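Local coordinates for NADP-dependent glyceraldehyde-3-phosphate dehydrogenase (Bacillus halodurans, PDB 3PRL), which probably catalyses the non-phosphorylating, NADP-dependent oxidation of glyceraldehyde 3-phosphate, as a tetrameric member of the aldehyde dehydrogenase family, at residues T332-E337 against A341-L346; V38-I43 against M96-K101; E245-K250 against V256-G261; L168-I173 against I196-A201; D53-A58 against P230-I235. All blocks are in the same frame, centred on the assembly; numbering follows the deposited sequence.

Contact 1: residues T332-E337 against A341-L346; sequences TPVIDE and AFIQGL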
# COMPACT_ATOMS: atom_id res chain seq x y z
N THR D 332 31.04 -28.79 12.55
CA THR D 332 31.46 -28.79 13.94
C THR D 332 30.55 -29.71 14.77
O THR D 332 29.57 -30.25 14.24
CB THR D 332 31.54 -27.36 14.54
OG1 THR D 332 30.35 -26.63 14.24
CG2 THR D 332 32.75 -26.62 13.98
N PRO D 333 30.86 -29.86 16.08
CA PRO D 333 30.07 -30.75 16.93
C PRO D 333 28.62 -30.29 17.08
O PRO D 333 28.34 -29.08 17.06
CB PRO D 333 30.79 -30.66 18.29
CG PRO D 333 32.16 -30.14 17.97
CD PRO D 333 31.96 -29.22 16.83
N VAL D 334 27.71 -31.25 17.18
CA VAL D 334 26.31 -30.94 17.40
C VAL D 334 26.09 -30.55 18.86
O VAL D 334 26.91 -30.86 19.72
CB VAL D 334 25.35 -32.07 16.94
CG1 VAL D 334 25.37 -32.21 15.42
CG2 VAL D 334 25.69 -33.39 17.62
N ILE D 335 24.99 -29.87 19.11
CA ILE D 335 24.74 -29.17 20.37
C ILE D 335 24.97 -30.00 21.65
O ILE D 335 25.56 -29.49 22.60
CB ILE D 335 23.33 -28.52 20.36
CG1 ILE D 335 23.21 -27.38 21.40
CG2 ILE D 335 22.25 -29.58 20.51
CD1 ILE D 335 24.23 -26.26 21.22
N ASP D 336 24.49 -31.24 21.69
CA ASP D 336 24.66 -32.08 22.89
C ASP D 336 24.66 -33.60 22.63
O ASP D 336 24.53 -34.03 21.47
CB ASP D 336 23.69 -31.65 24.02
CG ASP D 336 22.21 -31.92 23.71
OD1 ASP D 336 21.84 -32.23 22.55
OD2 ASP D 336 21.39 -31.83 24.66
N GLU D 337 24.84 -34.38 23.71
CA GLU D 337 24.83 -35.87 23.70
C GLU D 337 23.55 -36.44 23.13
O GLU D 337 23.57 -37.32 22.26
CB GLU D 337 24.93 -36.46 25.11
CG GLU D 337 25.58 -35.63 26.20
CD GLU D 337 27.07 -35.79 26.23
OE1 GLU D 337 27.56 -36.60 27.05
OE2 GLU D 337 27.74 -35.13 25.41
N ALA D 341 23.15 -38.77 19.81
CA ALA D 341 22.54 -40.10 19.95
C ALA D 341 21.35 -40.26 18.99
O ALA D 341 21.29 -41.25 18.25
CB ALA D 341 22.12 -40.35 21.39
N PHE D 342 20.44 -39.28 19.02
CA PHE D 342 19.22 -39.28 18.18
C PHE D 342 19.55 -39.31 16.69
O PHE D 342 18.93 -40.06 15.94
CB PHE D 342 18.30 -38.08 18.52
CG PHE D 342 17.12 -37.90 17.56
CD1 PHE D 342 15.95 -38.64 17.71
CD2 PHE D 342 17.21 -36.99 16.50
CE1 PHE D 342 14.88 -38.50 16.83
CE2 PHE D 342 16.14 -36.83 15.60
CZ PHE D 342 14.97 -37.59 15.77
N ILE D 343 20.53 -38.51 16.26
CA ILE D 343 21.02 -38.53 14.87
C ILE D 343 21.57 -39.90 14.47
O ILE D 343 21.19 -40.46 13.44
CB ILE D 343 22.11 -37.45 14.61
CG1 ILE D 343 21.56 -36.04 14.90
CG2 ILE D 343 22.63 -37.53 13.16
CD1 ILE D 343 22.61 -35.10 15.46
N GLN D 344 22.44 -40.45 15.30
CA GLN D 344 23.01 -41.78 15.08
C GLN D 344 21.93 -42.84 14.80
O GLN D 344 22.10 -43.69 13.91
CB GLN D 344 23.87 -42.21 16.27
CG GLN D 344 24.59 -43.56 16.11
CD GLN D 344 25.52 -43.62 14.90
OE1 GLN D 344 26.46 -42.84 14.78
NE2 GLN D 344 25.25 -44.55 14.00
N GLY D 345 20.85 -42.78 15.56
CA GLY D 345 19.73 -43.72 15.43
C GLY D 345 19.00 -43.64 14.10
O GLY D 345 18.49 -44.65 13.60
N LEU D 346 18.93 -42.43 13.54
CA LEU D 346 18.38 -42.20 12.21
C LEU D 346 19.23 -42.85 11.11
O LEU D 346 18.69 -43.46 10.19
CB LEU D 346 18.21 -40.69 11.92
CG LEU D 346 16.84 -40.03 12.20
CD1 LEU D 346 16.35 -40.26 13.61
CD2 LEU D 346 16.87 -38.53 11.91
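V334 and I343 meet tip to tip on the buried side of this contact, both pointing across from their backbones. The CD1 methyl of I343 sits against the fork of the valine, 4.0 Å from V334 CG1 and 4.1 Å from V334 CG2, so one methyl touches both branches. V334 also packs on S339 and A340, and I343 also packs on L368 of strand 367-374. The two segments are the lead-in and the second turn of one helix, 337-352. D336 is its N-cap: chi1 of 68° turns the carboxylate back so that OD1 accepts from the backbone N of S339. One i to i+4 backbone bond then ties the segments together, A341 N giving its hydrogen to E337 O at 2.9 Å with a nearly straight N-H...O angle of 172°. This first turn is also the solvent side. E337 and A341 are both exposed, and the A341 CB methyl merely skirts the carbonyl, 3.5 Å from E337 O. The E337 side chain points away from the helix segment 341-346; its OE2 is hydrogen-bonded to N366 ND2 instead, while the backbone of V334 also bonds to N366.

Contact 2: residues V38-I43 against M96-K101; sequences VALGSI and MHEVAK
L40 carries the contact from its side, setting its forked end against H97 and E98 at the last turn of helix 88-98. The contact lays strand 39-44, from the small mixed sheet near the N-terminus, over the C-terminal end of that helix, and V99 is the first residue to leave helical geometry. Leucine and histidine cross obliquely: L40 CD2 lies 3.8 Å from H97 CB, so the methyl sits at the root of the histidine. The other branch, L40 CD1, settles on the helix backbone, 3.7 Å from E98 CA, and grazes E98 CG at 4.1 Å. A chi1 of -73°, with CG beside the leucine's own backbone N, and an extended chi2 together aim the fork at the helix. E98 runs past the two methyls, extended beyond CG, so only its aliphatic stem faces L40. Its buried carboxylate is gripped at the start of helix 192-204, OE1 by S194 OG and OE2 by L193 N, and L40 packs on L193 as well. Over one face of the H97 imidazole lies the methyl of the preceding methionine, M96 CE, 3.4 Å above the plane and offset toward the rim.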
# COMPACT_ATOMS: atom_id res chain seq x y z
N VAL D 38 34.34 -27.69 28.40
CA VAL D 38 34.97 -26.67 29.26
C VAL D 38 33.96 -25.57 29.65
O VAL D 38 33.16 -25.14 28.81
CB VAL D 38 36.20 -26.01 28.55
CG1 VAL D 38 36.70 -24.79 29.31
CG2 VAL D 38 37.33 -27.03 28.36
N ALA D 39 34.03 -25.14 30.91
CA ALA D 39 33.09 -24.15 31.47
C ALA D 39 33.19 -22.79 30.80
O ALA D 39 34.27 -22.37 30.40
CB ALA D 39 33.30 -24.00 32.97
N LEU D 40 32.06 -22.10 30.67
CA LEU D 40 32.05 -20.77 30.05
C LEU D 40 31.52 -19.72 31.03
O LEU D 40 31.90 -18.55 30.97
CB LEU D 40 31.20 -20.77 28.78
CG LEU D 40 31.75 -21.45 27.52
CD1 LEU D 40 30.64 -21.64 26.49
CD2 LEU D 40 32.92 -20.68 26.92
N GLY D 41 30.64 -20.16 31.91
CA GLY D 41 30.04 -19.30 32.90
C GLY D 41 28.72 -19.91 33.33
O GLY D 41 28.50 -21.11 33.16
N SER D 42 27.86 -19.07 33.88
CA SER D 42 26.57 -19.51 34.39
C SER D 42 25.49 -18.45 34.15
O SER D 42 25.79 -17.28 33.89
CB SER D 42 26.69 -19.83 35.88
OG SER D 42 27.22 -18.73 36.58
N ILE D 43 24.23 -18.88 34.25
CA ILE D 43 23.09 -17.97 34.24
C ILE D 43 22.25 -18.19 35.49
O ILE D 43 22.29 -19.29 36.07
CB ILE D 43 22.21 -18.12 32.96
CG1 ILE D 43 21.60 -19.53 32.89
CG2 ILE D 43 23.02 -17.77 31.72
CD1 ILE D 43 20.52 -19.66 31.86
N MET D 96 30.45 -18.69 19.01
CA MET D 96 31.14 -19.90 18.51
C MET D 96 31.40 -20.93 19.61
O MET D 96 31.19 -22.12 19.38
CB MET D 96 32.41 -19.63 17.66
CG MET D 96 33.42 -18.69 18.23
SD MET D 96 35.15 -19.15 17.94
CE MET D 96 35.82 -18.49 19.46
N HIS D 97 31.79 -20.49 20.80
CA HIS D 97 32.01 -21.41 21.91
C HIS D 97 30.70 -22.02 22.41
O HIS D 97 30.57 -23.24 22.48
CB HIS D 97 32.74 -20.74 23.09
CG HIS D 97 34.21 -20.53 22.87
ND1 HIS D 97 34.82 -19.30 22.99
CD2 HIS D 97 35.20 -21.41 22.56
CE1 HIS D 97 36.11 -19.42 22.75
NE2 HIS D 97 36.37 -20.68 22.48
N GLU D 98 29.73 -21.15 22.74
CA GLU D 98 28.52 -21.52 23.51
C GLU D 98 27.61 -22.49 22.77
O GLU D 98 27.04 -23.41 23.38
CB GLU D 98 27.71 -20.25 23.87
CG GLU D 98 26.92 -20.35 25.19
CD GLU D 98 25.90 -19.23 25.38
OE1 GLU D 98 25.94 -18.21 24.65
OE2 GLU D 98 25.02 -19.36 26.27
N VAL D 99 27.44 -22.26 21.47
CA VAL D 99 26.58 -23.09 20.64
C VAL D 99 27.37 -23.86 19.58
O VAL D 99 26.80 -24.52 18.70
CB VAL D 99 25.36 -22.30 20.10
CG1 VAL D 99 24.60 -21.64 21.26
CG2 VAL D 99 25.78 -21.25 19.07
N ALA D 100 28.71 -23.79 19.68
CA ALA D 100 29.63 -24.49 18.78
C ALA D 100 29.45 -24.14 17.29
O ALA D 100 29.48 -25.02 16.41
CB ALA D 100 29.58 -26.01 19.02
N LYS D 101 29.29 -22.86 17.01
CA LYS D 101 29.11 -22.37 15.64
C LYS D 101 30.46 -21.97 15.03
O LYS D 101 31.22 -21.25 15.67
CB LYS D 101 28.16 -21.17 15.66
CG LYS D 101 27.92 -20.47 14.33
CD LYS D 101 26.73 -19.53 14.41
CE LYS D 101 25.42 -20.30 14.71
NZ LYS D 101 24.21 -19.60 14.20

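Contact 3: residues E245-K250 against V256-G261; sequences ERISEK and VVLELG
Helix segment 245-250 and strand 256-259 run almost antiparallel, 170° between their directions, with the axes 9.6 Å apart. The backbones come nearest at S248 and V256, whose CA atoms are 6.9 Å apart, so side chains fill the gap. The I247 and V256 side chains meet at a slant, I247 CG2 lying 4.1 Å from V256 CG1. Both methyls stand anti to their own backbone N, with chi1 of -172° for the valine branch. The same I247 CG2 lies 4.4 Å from L258 CD2, and one isoleucine methyl therefore bridges two successive inward-facing strand residues. The other leucine branch, L258 CD1, rests 4.3 Å from S248 CB. The hydroxyl end of S248 belongs to the subunit boundary: OG is hydrogen-bonded to M253 N of the second subunit, and that M253 also packs on L258 and L260. Between V256 and L258, V257 projects to the far side of the strand, as does E259, the predicted active-site glutamate. Helix and strand are the second half of the beta-alpha-beta unit 234-238, 241-250, 256-259, in which the helix covers one face of the sheet and the glutamate emerges on the other, within the coenzyme-binding Rossmann-type domain of aldehyde dehydrogenases.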
# COMPACT_ATOMS: atom_id res chain seq x y z
N GLU D 245 4.21 -26.77 20.02
CA GLU D 245 2.91 -27.42 20.26
C GLU D 245 2.35 -27.16 21.65
O GLU D 245 1.16 -26.81 21.81
CB GLU D 245 3.11 -28.93 20.12
CG GLU D 245 2.10 -29.65 19.28
CD GLU D 245 2.45 -29.58 17.82
OE1 GLU D 245 2.18 -30.56 17.09
OE2 GLU D 245 3.00 -28.54 17.41
N ARG D 246 3.20 -27.37 22.65
CA ARG D 246 2.87 -27.15 24.06
C ARG D 246 2.46 -25.71 24.29
O ARG D 246 1.48 -25.44 24.97
CB ARG D 246 4.08 -27.46 24.97
CG ARG D 246 4.57 -28.90 24.98
CD ARG D 246 5.89 -29.02 25.77
NE ARG D 246 6.51 -30.35 25.65
CZ ARG D 246 7.68 -30.60 25.07
NH1 ARG D 246 8.40 -29.62 24.54
NH2 ARG D 246 8.16 -31.85 25.02
N ILE D 247 3.21 -24.78 23.70
CA ILE D 247 2.94 -23.36 23.85
C ILE D 247 1.56 -22.98 23.28
O ILE D 247 0.75 -22.36 23.97
CB ILE D 247 4.10 -22.52 23.27
CG1 ILE D 247 5.31 -22.62 24.22
CG2 ILE D 247 3.67 -21.07 23.01
CD1 ILE D 247 6.64 -22.14 23.63
N SER D 248 1.29 -23.42 22.05
CA SER D 248 0.01 -23.15 21.41
C SER D 248 -1.09 -23.74 22.29
O SER D 248 -2.09 -23.08 22.56
CB SER D 248 -0.02 -23.73 19.99
OG SER D 248 -1.27 -23.49 19.33
N GLU D 249 -0.86 -24.96 22.76
CA GLU D 249 -1.81 -25.67 23.61
C GLU D 249 -2.10 -24.94 24.91
O GLU D 249 -3.27 -24.84 25.33
CB GLU D 249 -1.32 -27.10 23.89
CG GLU D 249 -2.33 -28.02 24.59
CD GLU D 249 -1.67 -29.13 25.42
OE1 GLU D 249 -0.48 -29.45 25.16
OE2 GLU D 249 -2.33 -29.66 26.33
N LYS D 250 -1.05 -24.43 25.57
CA LYS D 250 -1.20 -23.88 26.92
C LYS D 250 -1.55 -22.39 26.98
O LYS D 250 -2.02 -21.91 28.01
CB LYS D 250 0.02 -24.19 27.81
CG LYS D 250 0.66 -25.56 27.56
CD LYS D 250 1.04 -26.28 28.81
CE LYS D 250 -0.07 -27.23 29.25
NZ LYS D 250 0.47 -28.12 30.31
N VAL D 256 -0.13 -15.94 18.80
CA VAL D 256 1.03 -16.80 18.95
C VAL D 256 1.68 -17.09 17.60
O VAL D 256 1.05 -17.65 16.71
CB VAL D 256 0.72 -18.12 19.72
CG1 VAL D 256 2.01 -18.88 20.02
CG2 VAL D 256 0.00 -17.83 21.02
N VAL D 257 2.94 -16.68 17.49
CA VAL D 257 3.72 -16.84 16.28
C VAL D 257 4.79 -17.92 16.56
O VAL D 257 5.48 -17.87 17.57
CB VAL D 257 4.32 -15.48 15.84
CG1 VAL D 257 5.50 -15.64 14.88
CG2 VAL D 257 3.23 -14.61 15.19
N LEU D 258 4.86 -18.93 15.69
CA LEU D 258 5.80 -20.03 15.90
C LEU D 258 6.64 -20.31 14.66
O LEU D 258 6.12 -20.38 13.54
CB LEU D 258 5.06 -21.31 16.30
CG LEU D 258 4.10 -21.34 17.50
CD1 LEU D 258 3.23 -22.59 17.49
CD2 LEU D 258 4.89 -21.26 18.79
N GLU D 259 7.94 -20.44 14.89
CA GLU D 259 8.87 -20.93 13.89
C GLU D 259 9.38 -22.27 14.39
O GLU D 259 10.11 -22.33 15.38
CB GLU D 259 10.00 -19.91 13.69
CG GLU D 259 9.46 -18.50 13.46
CD GLU D 259 10.52 -17.43 13.40
OE1 GLU D 259 10.27 -16.40 12.75
OE2 GLU D 259 11.61 -17.61 13.98
N LEU D 260 8.98 -23.34 13.73
CA LEU D 260 9.33 -24.69 14.19
C LEU D 260 10.19 -25.44 13.16
O LEU D 260 10.94 -24.83 12.40
CB LEU D 260 8.07 -25.48 14.61
CG LEU D 260 7.09 -24.65 15.46
CD1 LEU D 260 5.75 -25.31 15.66
CD2 LEU D 260 7.69 -24.27 16.79
N GLY D 261 10.09 -26.77 13.16
CA GLY D 261 10.96 -27.60 12.35
C GLY D 261 10.62 -27.68 10.88
O GLY D 261 9.49 -27.38 10.45

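Contact 4: residues L168-I173 against I196-A201; sequences LAAAKI and IKMVEA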
# COMPACT_ATOMS: atom_id res chain seq x y z
N LEU D 168 18.14 -14.69 16.06
CA LEU D 168 16.74 -15.06 16.23
C LEU D 168 16.14 -14.48 17.51
O LEU D 168 14.92 -14.46 17.69
CB LEU D 168 16.56 -16.59 16.16
CG LEU D 168 16.95 -17.29 14.85
CD1 LEU D 168 16.59 -18.74 14.91
CD2 LEU D 168 16.32 -16.62 13.65
N ALA D 169 17.01 -13.98 18.39
CA ALA D 169 16.58 -13.18 19.54
C ALA D 169 16.22 -11.71 19.16
O ALA D 169 15.08 -11.27 19.37
CB ALA D 169 17.64 -13.23 20.63
N ALA D 170 17.18 -10.98 18.59
CA ALA D 170 16.94 -9.62 18.07
C ALA D 170 15.84 -9.50 17.00
O ALA D 170 15.18 -8.47 16.89
CB ALA D 170 18.21 -9.04 17.55
N ALA D 171 15.69 -10.53 16.18
CA ALA D 171 14.63 -10.57 15.17
C ALA D 171 13.23 -10.46 15.80
O ALA D 171 12.27 -10.15 15.12
CB ALA D 171 14.73 -11.84 14.37
N LYS D 172 13.14 -10.73 17.11
CA LYS D 172 11.88 -10.67 17.87
C LYS D 172 11.81 -9.43 18.72
O LYS D 172 10.77 -8.76 18.78
CB LYS D 172 11.72 -11.89 18.77
CG LYS D 172 11.58 -13.20 18.01
CD LYS D 172 11.71 -14.39 18.96
CE LYS D 172 11.53 -15.71 18.22
NZ LYS D 172 12.46 -15.77 17.06
N ILE D 173 12.91 -9.12 19.40
CA ILE D 173 12.98 -7.96 20.28
C ILE D 173 12.87 -6.64 19.50
O ILE D 173 12.08 -5.78 19.89
CB ILE D 173 14.24 -7.96 21.18
CG1 ILE D 173 14.36 -9.29 21.95
CG2 ILE D 173 14.20 -6.79 22.19
CD1 ILE D 173 15.74 -9.49 22.59
N ILE D 196 22.49 -12.70 26.57
CA ILE D 196 22.67 -11.71 27.64
C ILE D 196 23.60 -10.60 27.14
O ILE D 196 23.26 -9.42 27.24
CB ILE D 196 23.10 -12.33 29.01
CG1 ILE D 196 21.98 -13.23 29.59
CG2 ILE D 196 23.38 -11.24 30.02
CD1 ILE D 196 22.49 -14.18 30.71
N LYS D 197 24.73 -10.99 26.56
CA LYS D 197 25.66 -10.03 25.94
C LYS D 197 24.99 -9.18 24.88
O LYS D 197 25.27 -8.00 24.77
CB LYS D 197 26.90 -10.73 25.35
CG LYS D 197 27.95 -11.16 26.36
CD LYS D 197 28.65 -9.96 26.98
CE LYS D 197 29.53 -10.36 28.15
NZ LYS D 197 29.92 -9.16 28.93
N MET D 198 24.10 -9.78 24.09
CA MET D 198 23.31 -9.00 23.14
C MET D 198 22.49 -7.92 23.85
O MET D 198 22.49 -6.75 23.42
CB MET D 198 22.41 -9.87 22.28
CG MET D 198 21.50 -9.08 21.36
SD MET D 198 20.12 -10.06 20.78
CE MET D 198 19.20 -10.28 22.30
N VAL D 199 21.81 -8.32 24.93
CA VAL D 199 20.93 -7.41 25.69
C VAL D 199 21.71 -6.31 26.38
O VAL D 199 21.24 -5.17 26.48
CB VAL D 199 20.04 -8.17 26.69
CG1 VAL D 199 19.51 -7.24 27.80
CG2 VAL D 199 18.89 -8.81 25.97
N GLU D 200 22.89 -6.65 26.87
CA GLU D 200 23.81 -5.69 27.46
C GLU D 200 24.05 -4.48 26.56
O GLU D 200 24.02 -3.33 27.02
CB GLU D 200 25.14 -6.36 27.75
CG GLU D 200 25.14 -7.19 29.02
CD GLU D 200 26.54 -7.57 29.47
OE1 GLU D 200 27.48 -6.75 29.30
OE2 GLU D 200 26.69 -8.69 29.98
N ALA D 201 24.33 -4.75 25.28
CA ALA D 201 24.51 -3.71 24.27
C ALA D 201 23.29 -2.81 24.14
O ALA D 201 23.42 -1.63 23.88
CB ALA D 201 24.89 -4.33 22.92
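M198 is the bump here, and A169, A170 and I173 form the hollow that takes it. Two alanines side by side on helix 167-178 keep that surface low, and the isoleucine one turn on raises a wall at its end. The methionine leaves its helix with CG anti to the backbone N, chi1 175°, which sends the chain straight across the gap; a bend at chi3, 68°, then turns the methyl toward A169 and I173. The result is that different atoms fill different parts of the hollow. M198 SD lies over A170, 3.8 Å from A170 N and 3.9 Å from A170 CB. M198 CE drops between the other two residues, 3.7 Å from A169 CB and 3.6 Å from I173 CD1. Isoleucine and methionine reach toward each other tip to tip, terminal methyl against terminal methyl. V199, next to M198, adds only marginal cover.

The axes pass 10.9 Å apart with a crossing angle of -41°, and the closest CA pair, A170 and M198, is still 8.2 Å apart: this is a wide gap spanned by one long side chain. F185 of strand 182-186 packs against A169, I173, M198 and V199, while W80 and L84 of helix 70-86 touch A170 and M198 respectively. The two helices flank strand 182-186 in chain order and pack on the same sheet, as neighbouring helices do in the Rossmann-type coenzyme domain of this family; A169 also touches S160, an NADP-binding residue.

Contact 5: residues D53-A58 against P230-I235; sequences DAIQGA and PGIDMI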
# COMPACT_ATOMS: atom_id res chain seq x y z
N ASP D 53 7.60 -10.50 38.51
CA ASP D 53 8.21 -9.19 38.69
C ASP D 53 8.70 -8.58 37.39
O ASP D 53 8.51 -7.40 37.15
CB ASP D 53 9.33 -9.24 39.72
CG ASP D 53 8.81 -9.09 41.15
OD1 ASP D 53 7.58 -9.08 41.34
OD2 ASP D 53 9.64 -8.99 42.08
N ALA D 54 9.31 -9.40 36.54
CA ALA D 54 9.73 -8.99 35.21
C ALA D 54 8.54 -8.62 34.34
O ALA D 54 8.57 -7.61 33.64
CB ALA D 54 10.54 -10.08 34.55
N ILE D 55 7.48 -9.43 34.39
CA ILE D 55 6.27 -9.15 33.60
C ILE D 55 5.58 -7.84 34.01
O ILE D 55 5.02 -7.15 33.15
CB ILE D 55 5.28 -10.35 33.61
CG1 ILE D 55 5.88 -11.51 32.82
CG2 ILE D 55 3.93 -9.95 33.00
CD1 ILE D 55 5.04 -12.76 32.78
N GLN D 56 5.62 -7.51 35.30
CA GLN D 56 5.00 -6.28 35.78
C GLN D 56 5.80 -5.05 35.41
O GLN D 56 5.23 -4.03 35.02
CB GLN D 56 4.74 -6.30 37.29
CG GLN D 56 3.32 -6.68 37.67
CD GLN D 56 2.27 -6.09 36.73
OE1 GLN D 56 1.78 -6.78 35.83
NE2 GLN D 56 1.94 -4.81 36.93
N GLY D 57 7.13 -5.16 35.52
CA GLY D 57 8.01 -4.06 35.17
C GLY D 57 7.84 -3.68 33.71
O GLY D 57 7.88 -2.50 33.35
N ALA D 58 7.64 -4.69 32.86
CA ALA D 58 7.47 -4.49 31.44
C ALA D 58 6.15 -3.79 31.11
O ALA D 58 6.11 -2.94 30.24
CB ALA D 58 7.60 -5.80 30.69
N PRO D 230 -1.38 -14.21 32.31
CA PRO D 230 -2.31 -13.19 31.83
C PRO D 230 -1.64 -11.86 31.44
O PRO D 230 -2.20 -11.10 30.66
CB PRO D 230 -3.28 -12.99 33.01
CG PRO D 230 -2.58 -13.54 34.19
CD PRO D 230 -1.75 -14.67 33.67
N GLY D 231 -0.43 -11.62 31.96
CA GLY D 231 0.34 -10.41 31.64
C GLY D 231 0.99 -10.37 30.27
O GLY D 231 1.56 -9.35 29.88
N ILE D 232 0.92 -11.49 29.55
CA ILE D 232 1.51 -11.62 28.22
C ILE D 232 0.42 -11.43 27.16
O ILE D 232 -0.65 -12.07 27.20
CB ILE D 232 2.19 -13.01 28.03
CG1 ILE D 232 3.33 -13.22 29.06
CG2 ILE D 232 2.66 -13.22 26.58
CD1 ILE D 232 4.57 -12.33 28.88
N ASP D 233 0.70 -10.53 26.21
CA ASP D 233 -0.27 -10.14 25.21
C ASP D 233 0.11 -10.68 23.84
O ASP D 233 -0.61 -10.48 22.89
CB ASP D 233 -0.41 -8.62 25.17
CG ASP D 233 -0.62 -8.03 26.55
OD1 ASP D 233 -1.76 -8.10 27.06
OD2 ASP D 233 0.36 -7.52 27.15
N MET D 234 1.27 -11.34 23.75
CA MET D 234 1.75 -11.93 22.50
C MET D 234 2.95 -12.84 22.72
O MET D 234 3.88 -12.48 23.48
CB MET D 234 2.12 -10.81 21.50
CG MET D 234 2.32 -11.25 20.05
SD MET D 234 4.03 -11.52 19.54
CE MET D 234 3.72 -11.77 17.80
N ILE D 235 2.95 -14.00 22.05
CA ILE D 235 4.09 -14.92 22.07
C ILE D 235 4.72 -15.10 20.69
O ILE D 235 4.01 -15.36 19.73
CB ILE D 235 3.73 -16.35 22.64
CG1 ILE D 235 3.06 -16.26 24.00
CG2 ILE D 235 4.98 -17.26 22.71
CD1 ILE D 235 3.91 -15.68 25.05
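I55 supplies about half of the buried surface, with I232 and G231 giving most of the rest, and it reaches from helix 48-65 to these two residues. The helix thus packs against the loop entering strand 234-238 of the Rossmann-type sheet in the aldehyde dehydrogenase coenzyme domain, although the partners are far apart in sequence. Each branch of I55 has its own partner. The CG2 methyl lies 3.9 Å from G231 CA and 4.0 Å from G231 O. G231 presents bare backbone to the helix, and I55 CA and G231 CA are 6.4 Å apart, the nearest CA pair of the two segments. Just outside the two segments, H229 packs on I55 too, and its ND1 accepts a hydrogen bond from G231 N.

The longer branch of I55 is extended, chi2 178°, and carries CD1 past the glycine to I232. The I232 side chain leaves its backbone along the contact rather than straight at the helix, but a bend at chi2 of -69° brings its tip round toward I55. The two isoleucines cross at about a right angle, both buried, and I232 leans on I254 as well. One methyl thus touches two successive carbons of the other chain: I55 CD1 is 4.0 Å from I232 CD1 and 4.1 Å from I232 CG1.

Overall arrangement
Contacts 3 and 5 share a sheet: strands 234-238 and 256-259 are neighbours, joined by V257 N to I235 O at 2.8 Å, and I247 CG2 packs on I235 CG2 at 4.0 Å. Contact 4 lies about 21 Å from contact 3 between centres, and the two touch doubtfully: K172 NZ is 3.7 Å from OE2 of E259, the predicted active-site residue, a weak, long ion pair in one of two E259 conformers. Contact 2 touches contact 4 through I43 and I196, and contact 1 through the hydrogen bond from T332 OG1 to A100 O. Side chains of V334 and E98 come within about 7 Å of the NADP-site residues F162 and T189 respectively. Contacts 1 and 5 are farthest apart, about 36 Å between centres.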